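Local coordinates for phosphodiesterase (Salpingoeca rosetta, PDB 7CJ3), which holds retinal within a helical transmembrane domain of the bacteriorhodopsin-like family and is arranged here as an assembly of two chains, at residues B[49-52]-B[53-57]; B[252-255]-B[256-259]; B[125-128]-B[129-132]. One frame throughout, in Å; residues are numbered along the deposited sequence.

Interaction 1. Residues B[49-52]-B[53-57]; sequences RRVF and AKFSH. With OLC ((2R)-2,3-dihydroxypropyl (9Z)-octadec-9-enoate), chain L.
Val51 and Phe55 meet round the last turn of helix 45-54, a short surface helix packed against the rhodopsin-like bundle, and the site illustrates how a closing helical turn pairs its carbonyls, here those of Arg49, Arg50 and Val51, two of them only weakly. Three successive bonds of the i to i+4 kind close the turn. The middle one has the better geometry: Lys54 N donates to Arg50 O at 2.9 Å, with an N-H...O angle of 144°. Its neighbours are both weak, Ala53 N to Arg49 O at 3.0 Å and Phe55 N to Val51 O at 3.0 Å, the latter bent to 125°. The series then stops, Phe55 being the first residue to leave helical backbone angles.

Phe55 turns its CG anti to its own carbonyl carbon (chi1 -61°), and this swings the ring back over the preceding turn. Phe55 CD2 lies 3.4 Å from Val51 O, which sits obliquely to the ring, and 4.3 Å from Val51 CG1. The aliphatic part of Lys54 covers part of one ring face, with CD 3.6 Å above the Phe55 plane and offset toward the rim, while Phe250 meets the same ring from helix 250-277.

The charged end of Arg49 is satisfied within its own helix, NH1 forming a salt bridge with Glu46. Beyond the turn, a monoolein lipid, also bonded to Gln59 of the second subunit, supplies a partner for the buried His57: NE2 and lipid O25 share a hydrogen bond of 2.7 Å near the imidazole plane.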
ATOM      1  N   ARG B  49      11.609 -23.181  -9.170  1.00 33.51           N
ATOM      2  CA  ARG B  49      10.417 -23.580  -9.968  1.00 35.60           C
ATOM      3  C   ARG B  49       9.534 -24.503  -9.107  1.00 35.69           C
ATOM      4  O   ARG B  49       8.306 -24.290  -9.087  1.00 38.12           O
ATOM      5  CB  ARG B  49      10.879 -24.208 -11.288  1.00 37.82           C
ATOM      6  CG  ARG B  49       9.783 -24.667 -12.236  1.00 44.42           C
ATOM      7  CD  ARG B  49      10.138 -26.068 -12.718  1.00 51.17           C
ATOM      8  NE  ARG B  49       9.258 -26.590 -13.757  1.00 56.78           N
ATOM      9  CZ  ARG B  49       9.170 -27.878 -14.123  1.00 61.65           C
ATOM     10  NH1 ARG B  49       9.897 -28.811 -13.532  1.00 60.50           N
ATOM     11  NH2 ARG B  49       8.345 -28.239 -15.088  1.00 64.52           N
ATOM     12  N   ARG B  50      10.131 -25.465  -8.399  1.00 35.96           N
ATOM     13  CA  ARG B  50       9.413 -26.459  -7.548  1.00 39.28           C
ATOM     14  C   ARG B  50       8.835 -25.780  -6.294  1.00 39.38           C
ATOM     15  O   ARG B  50       7.727 -26.184  -5.857  1.00 39.20           O
ATOM     16  CB  ARG B  50      10.303 -27.653  -7.196  1.00 41.02           C
ATOM     17  CG  ARG B  50      10.552 -28.582  -8.376  1.00 45.98           C
ATOM     18  CD  ARG B  50      10.189 -30.030  -8.098  1.00 53.99           C
ATOM     19  NE  ARG B  50      10.436 -30.808  -9.306  1.00 58.75           N
ATOM     20  CZ  ARG B  50      11.639 -31.134  -9.770  1.00 60.13           C
ATOM     21  NH1 ARG B  50      12.732 -30.783  -9.113  1.00 64.42           N
ATOM     22  NH2 ARG B  50      11.749 -31.824 -10.894  1.00 63.53           N
ATOM     23  N   VAL B  51       9.547 -24.797  -5.734  1.00 36.00           N
ATOM     24  CA  VAL B  51       9.105 -24.041  -4.526  1.00 34.71           C
ATOM     25  C   VAL B  51       7.844 -23.269  -4.883  1.00 34.18           C
ATOM     26  O   VAL B  51       6.851 -23.380  -4.113  1.00 38.83           O
ATOM     27  CB  VAL B  51      10.198 -23.117  -3.966  1.00 34.51           C
ATOM     28  CG1 VAL B  51       9.626 -22.048  -3.059  1.00 36.13           C
ATOM     29  CG2 VAL B  51      11.241 -23.917  -3.201  1.00 35.02           C
ATOM     30  N   PHE B  52       7.885 -22.536  -5.996  1.00 33.08           N
ATOM     31  CA  PHE B  52       6.772 -21.666  -6.466  1.00 30.92           C
ATOM     32  C   PHE B  52       5.641 -22.536  -7.029  1.00 28.07           C
ATOM     33  O   PHE B  52       4.521 -22.046  -7.061  1.00 28.37           O
ATOM     34  CB  PHE B  52       7.285 -20.598  -7.439  1.00 28.74           C
ATOM     35  CG  PHE B  52       8.098 -19.499  -6.796  1.00 32.03           C
ATOM     36  CD1 PHE B  52       7.553 -18.688  -5.810  1.00 33.20           C
ATOM     37  CD2 PHE B  52       9.410 -19.258  -7.184  1.00 32.88           C
ATOM     38  CE1 PHE B  52       8.308 -17.692  -5.208  1.00 37.65           C
ATOM     39  CE2 PHE B  52      10.160 -18.244  -6.602  1.00 33.11           C
ATOM     40  CZ  PHE B  52       9.615 -17.465  -5.610  1.00 37.05           C
ATOM     41  N   ALA B  53       5.906 -23.787  -7.412  1.00 29.83           N
ATOM     42  CA  ALA B  53       4.881 -24.759  -7.863  1.00 33.31           C
ATOM     43  C   ALA B  53       4.188 -25.412  -6.657  1.00 38.33           C
ATOM     44  O   ALA B  53       2.982 -25.687  -6.747  1.00 44.46           O
ATOM     45  CB  ALA B  53       5.496 -25.794  -8.765  1.00 35.14           C
ATOM     46  N   LYS B  54       4.905 -25.670  -5.563  1.00 38.61           N
ATOM     47  CA  LYS B  54       4.323 -26.277  -4.334  1.00 38.07           C
ATOM     48  C   LYS B  54       3.511 -25.207  -3.589  1.00 40.41           C
ATOM     49  O   LYS B  54       2.569 -25.567  -2.838  1.00 42.35           O
ATOM     50  CB  LYS B  54       5.450 -26.858  -3.472  1.00 39.74           C
ATOM     51  CG  LYS B  54       5.024 -27.607  -2.212  1.00 40.68           C
ATOM     52  CD  LYS B  54       6.126 -27.808  -1.189  1.00 39.76           C
ATOM     53  CE  LYS B  54       5.717 -28.777  -0.091  1.00 41.01           C
ATOM     54  NZ  LYS B  54       5.729 -30.205  -0.530  1.00 41.41           N
ATOM     55  N   PHE B  55       3.886 -23.934  -3.771  1.00 37.69           N
ATOM     56  CA  PHE B  55       3.385 -22.765  -3.003  1.00 32.51           C
ATOM     57  C   PHE B  55       3.008 -21.675  -4.005  1.00 31.94           C
ATOM     58  O   PHE B  55       3.850 -20.803  -4.308  1.00 30.01           O
ATOM     59  CB  PHE B  55       4.469 -22.264  -2.050  1.00 32.28           C
ATOM     60  CG  PHE B  55       4.960 -23.240  -1.000  1.00 34.74           C
ATOM     61  CD1 PHE B  55       4.071 -23.986  -0.239  1.00 33.94           C
ATOM     62  CD2 PHE B  55       6.316 -23.362  -0.727  1.00 37.42           C
ATOM     63  CE1 PHE B  55       4.525 -24.842   0.752  1.00 32.90           C
ATOM     64  CE2 PHE B  55       6.769 -24.218   0.269  1.00 36.03           C
ATOM     65  CZ  PHE B  55       5.872 -24.956   1.008  1.00 33.40           C
ATOM     66  N   SER B  56       1.779 -21.739  -4.533  1.00 30.24           N
ATOM     67  CA  SER B  56       1.341 -20.993  -5.736  1.00 27.11           C
ATOM     68  C   SER B  56       0.992 -19.539  -5.418  1.00 25.08           C
ATOM     69  O   SER B  56       0.834 -18.770  -6.365  1.00 32.86           O
ATOM     70  CB  SER B  56       0.148 -21.670  -6.309  1.00 25.74           C
ATOM     71  OG  SER B  56      -0.100 -22.802  -5.536  1.00 26.05           O
ATOM     72  N   HIS B  57       0.880 -19.153  -4.153  1.00 22.96           N
ATOM     73  CA  HIS B  57       0.440 -17.791  -3.757  1.00 24.08           C
ATOM     74  C   HIS B  57       1.641 -16.872  -3.538  1.00 22.69           C
ATOM     75  O   HIS B  57       1.424 -15.642  -3.445  1.00 20.50           O
ATOM     76  CB  HIS B  57      -0.527 -17.870  -2.566  1.00 25.31           C
ATOM     77  CG  HIS B  57      -1.625 -18.856  -2.787  1.00 27.48           C
ATOM     78  ND1 HIS B  57      -2.522 -18.765  -3.855  1.00 27.98           N
ATOM     79  CD2 HIS B  57      -1.879 -20.031  -2.170  1.00 30.06           C
ATOM     80  CE1 HIS B  57      -3.319 -19.818  -3.853  1.00 28.55           C
ATOM     81  NE2 HIS B  57      -2.969 -20.596  -2.810  1.00 33.37           N
TER
HETATM   82  C18 OLC L 402      -0.278  -3.534   2.452  1.00 33.55           C
HETATM   83  C10 OLC L 402      -0.603 -11.094   1.955  1.00 34.14           C
HETATM   84  C9  OLC L 402      -1.824 -11.277   2.490  1.00 35.11           C
HETATM   85  C17 OLC L 402       0.761  -4.446   1.805  1.00 30.89           C
HETATM   86  C11 OLC L 402      -0.311 -10.228   0.754  1.00 28.89           C
HETATM   87  C8  OLC L 402      -3.004 -10.562   1.875  1.00 35.18           C
HETATM   88  C24 OLC L 402      -6.174 -21.387  -1.797  1.00 51.07           C
HETATM   89  C16 OLC L 402       0.146  -5.016   0.582  1.00 27.12           C
HETATM   90  C12 OLC L 402       0.815  -9.372   1.188  1.00 26.22           C
HETATM   91  C7  OLC L 402      -4.223 -10.763   2.716  1.00 32.42           C
HETATM   92  C15 OLC L 402      -0.925  -6.024   0.999  1.00 28.67           C
HETATM   93  C13 OLC L 402       0.656  -7.957   0.735  1.00 25.96           C
HETATM   94  C6  OLC L 402      -4.524 -12.249   2.860  1.00 35.21           C
HETATM   95  C14 OLC L 402      -0.401  -7.329   1.599  1.00 28.39           C
HETATM   96  C5  OLC L 402      -4.795 -13.025   1.595  1.00 33.35           C
HETATM   97  C4  OLC L 402      -3.945 -14.260   1.648  1.00 36.95           C
HETATM   98  C3  OLC L 402      -4.330 -15.195   0.507  1.00 40.17           C
HETATM   99  C2  OLC L 402      -5.691 -15.833   0.702  1.00 43.73           C
HETATM  100  C21 OLC L 402      -6.390 -19.564  -0.202  1.00 51.91           C
HETATM  101  C1  OLC L 402      -5.513 -17.318   0.562  1.00 52.71           C
HETATM  102  C22 OLC L 402      -6.028 -19.853  -1.644  1.00 52.22           C
HETATM  103  O19 OLC L 402      -4.460 -17.808   0.964  1.00 60.36           O
HETATM  104  O25 OLC L 402      -5.375 -21.917  -2.875  1.00 44.97           O
HETATM  105  O23 OLC L 402      -6.836 -19.037  -2.569  1.00 47.09           O
HETATM  106  O20 OLC L 402      -6.559 -18.151  -0.051  1.00 56.02           O

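Interaction 2. Residues B[252-255]-B[256-259]; sequences VGEA and MNCV. With OLC ((2R)-2,3-dihydroxypropyl (9Z)-octadec-9-enoate), chain L.
Val252 and Met256 lie side by side on helix 250-277, pointing the same way, with Val252 CG1 4.2 Å from Met256 SD, and Met256 N donates to Val252 O at 3.2 Å. Gly253 contributes only backbone, its O receiving Asn257 N at 2.9 Å. Glu254 adds a side-chain link to the same ladder. Its chain is bent at chi2 (-49°), and OE1 takes a weak bond of 3.5 Å from ND2 of Asn257, one turn further on, the carboxylate and amide planes standing 63° apart. The stronger partners of this buried acid come from elsewhere: Arg243 bridges OE1, while Arg130 and Tyr62 both hold OE2. Glu254 O accepts Cys258 N at 3.0 Å. Ala255 closes the walk with the straightest of the four backbone bonds, Val259 N to Ala255 O at 171°. Ala255 CB touches the monoolein tail at C10, 3.9 Å away, and Cys258 CB comes within 3.5 Å of lipid C12. The segment is thus flanked by two helices of its own chain, 58-81 against Ala255 and Cys258 and 235-245 against Met256 and Asn257, while Val259 packs on Val67 of the second subunit.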
ATOM      1  N   VAL B 252       0.845 -19.300   4.868  1.00 24.45           N
ATOM      2  CA  VAL B 252       0.168 -18.436   5.887  1.00 22.46           C
ATOM      3  C   VAL B 252       1.216 -17.543   6.558  1.00 20.76           C
ATOM      4  O   VAL B 252       0.969 -16.347   6.667  1.00 18.98           O
ATOM      5  CB  VAL B 252      -0.652 -19.273   6.903  1.00 24.02           C
ATOM      6  CG1 VAL B 252      -0.964 -18.490   8.179  1.00 25.00           C
ATOM      7  CG2 VAL B 252      -1.958 -19.811   6.295  1.00 22.86           C
ATOM      8  N   GLY B 253       2.371 -18.098   6.945  1.00 22.47           N
ATOM      9  CA  GLY B 253       3.504 -17.339   7.521  1.00 22.87           C
ATOM     10  C   GLY B 253       4.059 -16.261   6.587  1.00 22.45           C
ATOM     11  O   GLY B 253       4.365 -15.137   7.075  1.00 20.67           O
ATOM     12  N   GLU B 254       4.214 -16.578   5.295  1.00 21.67           N
ATOM     13  CA  GLU B 254       4.753 -15.637   4.273  1.00 22.27           C
ATOM     14  C   GLU B 254       3.827 -14.423   4.159  1.00 21.86           C
ATOM     15  O   GLU B 254       4.343 -13.272   4.141  1.00 21.57           O
ATOM     16  CB  GLU B 254       4.958 -16.387   2.953  1.00 21.79           C
ATOM     17  CG  GLU B 254       6.169 -17.318   3.005  1.00 22.24           C
ATOM     18  CD  GLU B 254       7.412 -16.625   3.538  1.00 22.03           C
ATOM     19  OE1 GLU B 254       7.716 -16.808   4.716  1.00 24.55           O
ATOM     20  OE2 GLU B 254       8.037 -15.860   2.795  1.00 23.18           O
ATOM     21  N   ALA B 255       2.511 -14.668   4.158  1.00 19.58           N
ATOM     22  CA  ALA B 255       1.465 -13.623   4.124  1.00 19.23           C
ATOM     23  C   ALA B 255       1.646 -12.697   5.330  1.00 18.71           C
ATOM     24  O   ALA B 255       1.750 -11.485   5.164  1.00 16.25           O
ATOM     25  CB  ALA B 255       0.100 -14.263   4.103  1.00 18.44           C
ATOM     26  N   MET B 256       1.727 -13.269   6.527  1.00 21.40           N
ATOM     27  CA  MET B 256       1.834 -12.457   7.763  1.00 24.24           C
ATOM     28  C   MET B 256       3.130 -11.637   7.689  1.00 25.26           C
ATOM     29  O   MET B 256       3.095 -10.452   8.066  1.00 25.70           O
ATOM     30  CB  MET B 256       1.800 -13.347   9.006  1.00 26.24           C
ATOM     31  CG  MET B 256       0.454 -14.047   9.180  1.00 28.48           C
ATOM     32  SD  MET B 256       0.358 -15.280  10.538  1.00 36.59           S
ATOM     33  CE  MET B 256       1.034 -14.367  11.925  1.00 36.53           C
ATOM     34  N   ASN B 257       4.214 -12.215   7.144  1.00 25.00           N
ATOM     35  CA  ASN B 257       5.533 -11.541   7.074  1.00 23.64           C
ATOM     36  C   ASN B 257       5.432 -10.299   6.186  1.00 22.94           C
ATOM     37  O   ASN B 257       5.877  -9.218   6.636  1.00 21.17           O
ATOM     38  CB  ASN B 257       6.618 -12.487   6.590  1.00 22.40           C
ATOM     39  CG  ASN B 257       7.169 -13.350   7.701  1.00 22.42           C
ATOM     40  OD1 ASN B 257       7.446 -12.874   8.801  1.00 22.43           O
ATOM     41  ND2 ASN B 257       7.379 -14.619   7.397  1.00 23.88           N
ATOM     42  N   CYS B 258       4.834 -10.460   4.999  1.00 23.02           N
ATOM     43  CA  CYS B 258       4.620  -9.395   3.981  1.00 23.94           C
ATOM     44  C   CYS B 258       3.836  -8.225   4.582  1.00 23.91           C
ATOM     45  O   CYS B 258       4.307  -7.063   4.436  1.00 20.86           O
ATOM     46  CB  CYS B 258       3.873  -9.932   2.770  1.00 23.38           C
ATOM     47  SG  CYS B 258       4.823 -11.196   1.891  1.00 27.89           S
ATOM     48  N   VAL B 259       2.719  -8.540   5.253  1.00 21.77           N
ATOM     49  CA  VAL B 259       1.829  -7.543   5.916  1.00 21.84           C
ATOM     50  C   VAL B 259       2.597  -6.829   7.041  1.00 19.48           C
ATOM     51  O   VAL B 259       2.509  -5.597   7.120  1.00 18.08           O
ATOM     52  CB  VAL B 259       0.526  -8.203   6.425  1.00 22.81           C
ATOM     53  CG1 VAL B 259      -0.421  -7.179   7.065  1.00 22.38           C
ATOM     54  CG2 VAL B 259      -0.202  -8.954   5.310  1.00 22.85           C
TER
HETATM   55  C18 OLC L 402      -0.278  -3.534   2.452  1.00 33.55           C
HETATM   56  C10 OLC L 402      -0.603 -11.094   1.955  1.00 34.14           C
HETATM   57  C9  OLC L 402      -1.824 -11.277   2.490  1.00 35.11           C
HETATM   58  C17 OLC L 402       0.761  -4.446   1.805  1.00 30.89           C
HETATM   59  C11 OLC L 402      -0.311 -10.228   0.754  1.00 28.89           C
HETATM   60  C8  OLC L 402      -3.004 -10.562   1.875  1.00 35.18           C
HETATM   61  C24 OLC L 402      -6.174 -21.387  -1.797  1.00 51.07           C
HETATM   62  C16 OLC L 402       0.146  -5.016   0.582  1.00 27.12           C
HETATM   63  C12 OLC L 402       0.815  -9.372   1.188  1.00 26.22           C
HETATM   64  C7  OLC L 402      -4.223 -10.763   2.716  1.00 32.42           C
HETATM   65  C15 OLC L 402      -0.925  -6.024   0.999  1.00 28.67           C
HETATM   66  C13 OLC L 402       0.656  -7.957   0.735  1.00 25.96           C
HETATM   67  C6  OLC L 402      -4.524 -12.249   2.860  1.00 35.21           C
HETATM   68  C14 OLC L 402      -0.401  -7.329   1.599  1.00 28.39           C
HETATM   69  C5  OLC L 402      -4.795 -13.025   1.595  1.00 33.35           C
HETATM   70  C4  OLC L 402      -3.945 -14.260   1.648  1.00 36.95           C
HETATM   71  C3  OLC L 402      -4.330 -15.195   0.507  1.00 40.17           C
HETATM   72  C2  OLC L 402      -5.691 -15.833   0.702  1.00 43.73           C
HETATM   73  C21 OLC L 402      -6.390 -19.564  -0.202  1.00 51.91           C
HETATM   74  C1  OLC L 402      -5.513 -17.318   0.562  1.00 52.71           C
HETATM   75  C22 OLC L 402      -6.028 -19.853  -1.644  1.00 52.22           C
HETATM   76  O19 OLC L 402      -4.460 -17.808   0.964  1.00 60.36           O
HETATM   77  O25 OLC L 402      -5.375 -21.917  -2.875  1.00 44.97           O
HETATM   78  O23 OLC L 402      -6.836 -19.037  -2.569  1.00 47.09           O
HETATM   79  O20 OLC L 402      -6.559 -18.151  -0.051  1.00 56.02           O

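Interaction 3. Residues B[125-128]-B[129-132]; sequences PVWL and MRYA
Tyr131 N and Ala132 N reach back four residues to Trp127 O and Leu128 O, the first a weak but nearly straight bond (3.3 Å, 173°) and the second a shorter one of 2.7 Å, and these bonds begin the helix, with strand 125-126 just before it. Strand 125-126 belongs to a small antiparallel pair with 117-118, and Trp127 stands at the N-cap position of helix 128-149, one of the membrane helices of this bacteriorhodopsin-like bundle. It is a compact example of an N-cap region that packs the side chains of Val126 and Trp127 against those of Tyr131 and Arg130.

Trp127 and Arg130 form the polar half. The indole presents its edge, not its face: CD1 lies 3.4 Å from Arg130 NH2 and under one face of the guanidinium, the two planes inclined at 71°. The arginine extends from the helix with CG anti to its backbone N, then bends at chi3 (48°), which brings the flat group across the indole edge. Its charge is met by Glu254 of helix 250-277, a buried pairing that would be expected to steady both ions. On the Trp127 ring itself, Pro125 CB sits 4.0 Å above one face, offset toward the rim, and Tyr62 meets the ring edge-to-face.

Tyr131 carries the apolar half and lines the retinal pocket, where its side chain touches the ligand. The ring also leans back over the helix start. Its CD2 lies obliquely 3.4 Å from Trp127 O, so that this carbonyl is approached by both the amide and the ring of one residue. Further round the same ring, Tyr131 CE2 packs obliquely against a branch of Val126, CG1, at 3.7 Å.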
ATOM      1  N   PRO B 125      11.652 -23.171   2.592  1.00 32.31           N
ATOM      2  CA  PRO B 125      12.711 -22.265   2.126  1.00 30.47           C
ATOM      3  C   PRO B 125      12.996 -21.102   3.093  1.00 29.39           C
ATOM      4  O   PRO B 125      12.093 -20.566   3.679  1.00 31.73           O
ATOM      5  CB  PRO B 125      12.204 -21.760   0.766  1.00 30.42           C
ATOM      6  CG  PRO B 125      10.699 -22.035   0.754  1.00 32.82           C
ATOM      7  CD  PRO B 125      10.390 -23.043   1.847  1.00 29.96           C
ATOM      8  N   VAL B 126      14.269 -20.750   3.226  1.00 29.47           N
ATOM      9  CA  VAL B 126      14.788 -19.603   4.007  1.00 29.24           C
ATOM     10  C   VAL B 126      15.253 -18.544   3.003  1.00 30.75           C
ATOM     11  O   VAL B 126      16.305 -18.722   2.374  1.00 37.04           O
ATOM     12  CB  VAL B 126      15.946 -20.056   4.914  1.00 28.18           C
ATOM     13  CG1 VAL B 126      16.375 -18.969   5.896  1.00 29.10           C
ATOM     14  CG2 VAL B 126      15.598 -21.332   5.643  1.00 27.40           C
ATOM     15  N   TRP B 127      14.479 -17.473   2.851  1.00 30.22           N
ATOM     16  CA  TRP B 127      14.724 -16.413   1.846  1.00 26.88           C
ATOM     17  C   TRP B 127      15.817 -15.494   2.384  1.00 26.62           C
ATOM     18  O   TRP B 127      15.497 -14.628   3.271  1.00 26.35           O
ATOM     19  CB  TRP B 127      13.445 -15.644   1.576  1.00 25.13           C
ATOM     20  CG  TRP B 127      12.306 -16.455   1.039  1.00 25.37           C
ATOM     21  CD1 TRP B 127      11.026 -16.475   1.525  1.00 27.09           C
ATOM     22  CD2 TRP B 127      12.292 -17.288  -0.135  1.00 26.35           C
ATOM     23  NE1 TRP B 127      10.229 -17.266   0.745  1.00 26.30           N
ATOM     24  CE2 TRP B 127      10.977 -17.790  -0.272  1.00 27.05           C
ATOM     25  CE3 TRP B 127      13.246 -17.648  -1.094  1.00 25.40           C
ATOM     26  CZ2 TRP B 127      10.606 -18.644  -1.314  1.00 29.07           C
ATOM     27  CZ3 TRP B 127      12.875 -18.503  -2.112  1.00 25.14           C
ATOM     28  CH2 TRP B 127      11.571 -18.981  -2.237  1.00 26.50           C
ATOM     29  N   LEU B 128      17.045 -15.644   1.855  1.00 24.24           N
ATOM     30  CA  LEU B 128      18.228 -14.851   2.282  1.00 23.41           C
ATOM     31  C   LEU B 128      18.057 -13.383   1.856  1.00 22.35           C
ATOM     32  O   LEU B 128      18.638 -12.466   2.498  1.00 19.78           O
ATOM     33  CB  LEU B 128      19.446 -15.504   1.635  1.00 25.21           C
ATOM     34  CG  LEU B 128      19.816 -16.874   2.225  1.00 26.06           C
ATOM     35  CD1 LEU B 128      20.723 -17.669   1.282  1.00 25.44           C
ATOM     36  CD2 LEU B 128      20.473 -16.699   3.592  1.00 26.36           C
ATOM     37  N   MET B 129      17.244 -13.151   0.829  1.00 22.24           N
ATOM     38  CA  MET B 129      16.931 -11.784   0.324  1.00 22.96           C
ATOM     39  C   MET B 129      16.091 -11.018   1.360  1.00 19.30           C
ATOM     40  O   MET B 129      16.442  -9.865   1.653  1.00 17.62           O
ATOM     41  CB  MET B 129      16.214 -11.836  -1.029  1.00 25.94           C
ATOM     42  CG  MET B 129      15.964 -10.467  -1.637  1.00 29.33           C
ATOM     43  SD  MET B 129      17.446  -9.560  -2.121  1.00 33.87           S
ATOM     44  CE  MET B 129      17.619 -10.260  -3.763  1.00 37.02           C
ATOM     45  N   ARG B 130      15.065 -11.642   1.942  1.00 17.79           N
ATOM     46  CA  ARG B 130      14.293 -11.006   3.043  1.00 17.29           C
ATOM     47  C   ARG B 130      15.254 -10.685   4.195  1.00 18.66           C
ATOM     48  O   ARG B 130      15.280  -9.505   4.614  1.00 18.39           O
ATOM     49  CB  ARG B 130      13.101 -11.833   3.505  1.00 15.58           C
ATOM     50  CG  ARG B 130      12.192 -11.069   4.465  1.00 16.00           C
ATOM     51  CD  ARG B 130      10.806 -11.698   4.602  1.00 15.89           C
ATOM     52  NE  ARG B 130      10.890 -13.136   4.821  1.00 15.40           N
ATOM     53  CZ  ARG B 130       9.982 -14.029   4.420  1.00 16.74           C
ATOM     54  NH1 ARG B 130       8.856 -13.650   3.817  1.00 18.61           N
ATOM     55  NH2 ARG B 130      10.186 -15.311   4.652  1.00 16.46           N
ATOM     56  N   TYR B 131      16.052 -11.658   4.641  1.00 18.04           N
ATOM     57  CA  TYR B 131      17.058 -11.444   5.716  1.00 18.69           C
ATOM     58  C   TYR B 131      18.018 -10.307   5.310  1.00 17.71           C
ATOM     59  O   TYR B 131      18.245  -9.405   6.148  1.00 19.52           O
ATOM     60  CB  TYR B 131      17.768 -12.759   6.067  1.00 19.82           C
ATOM     61  CG  TYR B 131      17.002 -13.657   7.008  1.00 20.57           C
ATOM     62  CD1 TYR B 131      16.884 -13.348   8.372  1.00 20.93           C
ATOM     63  CD2 TYR B 131      16.418 -14.835   6.564  1.00 20.97           C
ATOM     64  CE1 TYR B 131      16.190 -14.165   9.252  1.00 20.16           C
ATOM     65  CE2 TYR B 131      15.730 -15.676   7.432  1.00 21.14           C
ATOM     66  CZ  TYR B 131      15.613 -15.342   8.779  1.00 21.83           C
ATOM     67  OH  TYR B 131      14.938 -16.178   9.635  1.00 22.73           O
ATOM     68  N   ALA B 132      18.499 -10.283   4.064  1.00 16.19           N
ATOM     69  CA  ALA B 132      19.370  -9.203   3.538  1.00 16.42           C
ATOM     70  C   ALA B 132      18.701  -7.837   3.645  1.00 16.49           C
ATOM     71  O   ALA B 132      19.312  -6.912   4.164  1.00 17.40           O
ATOM     72  CB  ALA B 132      19.748  -9.496   2.107  1.00 17.27           C
TER

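In chain order interaction 1 comes first, then interaction 3, then interaction 2, and interaction 1 lies on the same side of the chain's centre as each of the others. Interaction 1 closes helix 45-54, interaction 3 opens helix 128-149, and interaction 2 lies near the start of helix 250-277. The centres of interactions 1 and 3 are 16 Å apart, yet Val51 packs on Trp127 and Pro125. Interactions 2 and 3, 13 Å between centres, are joined by the Arg130 to Glu254 salt bridge. Interactions 1 and 2 do not touch directly, but one lipid contacts both. Residues 125-132 touch both of the others, and through Tyr131 they also reach retinal.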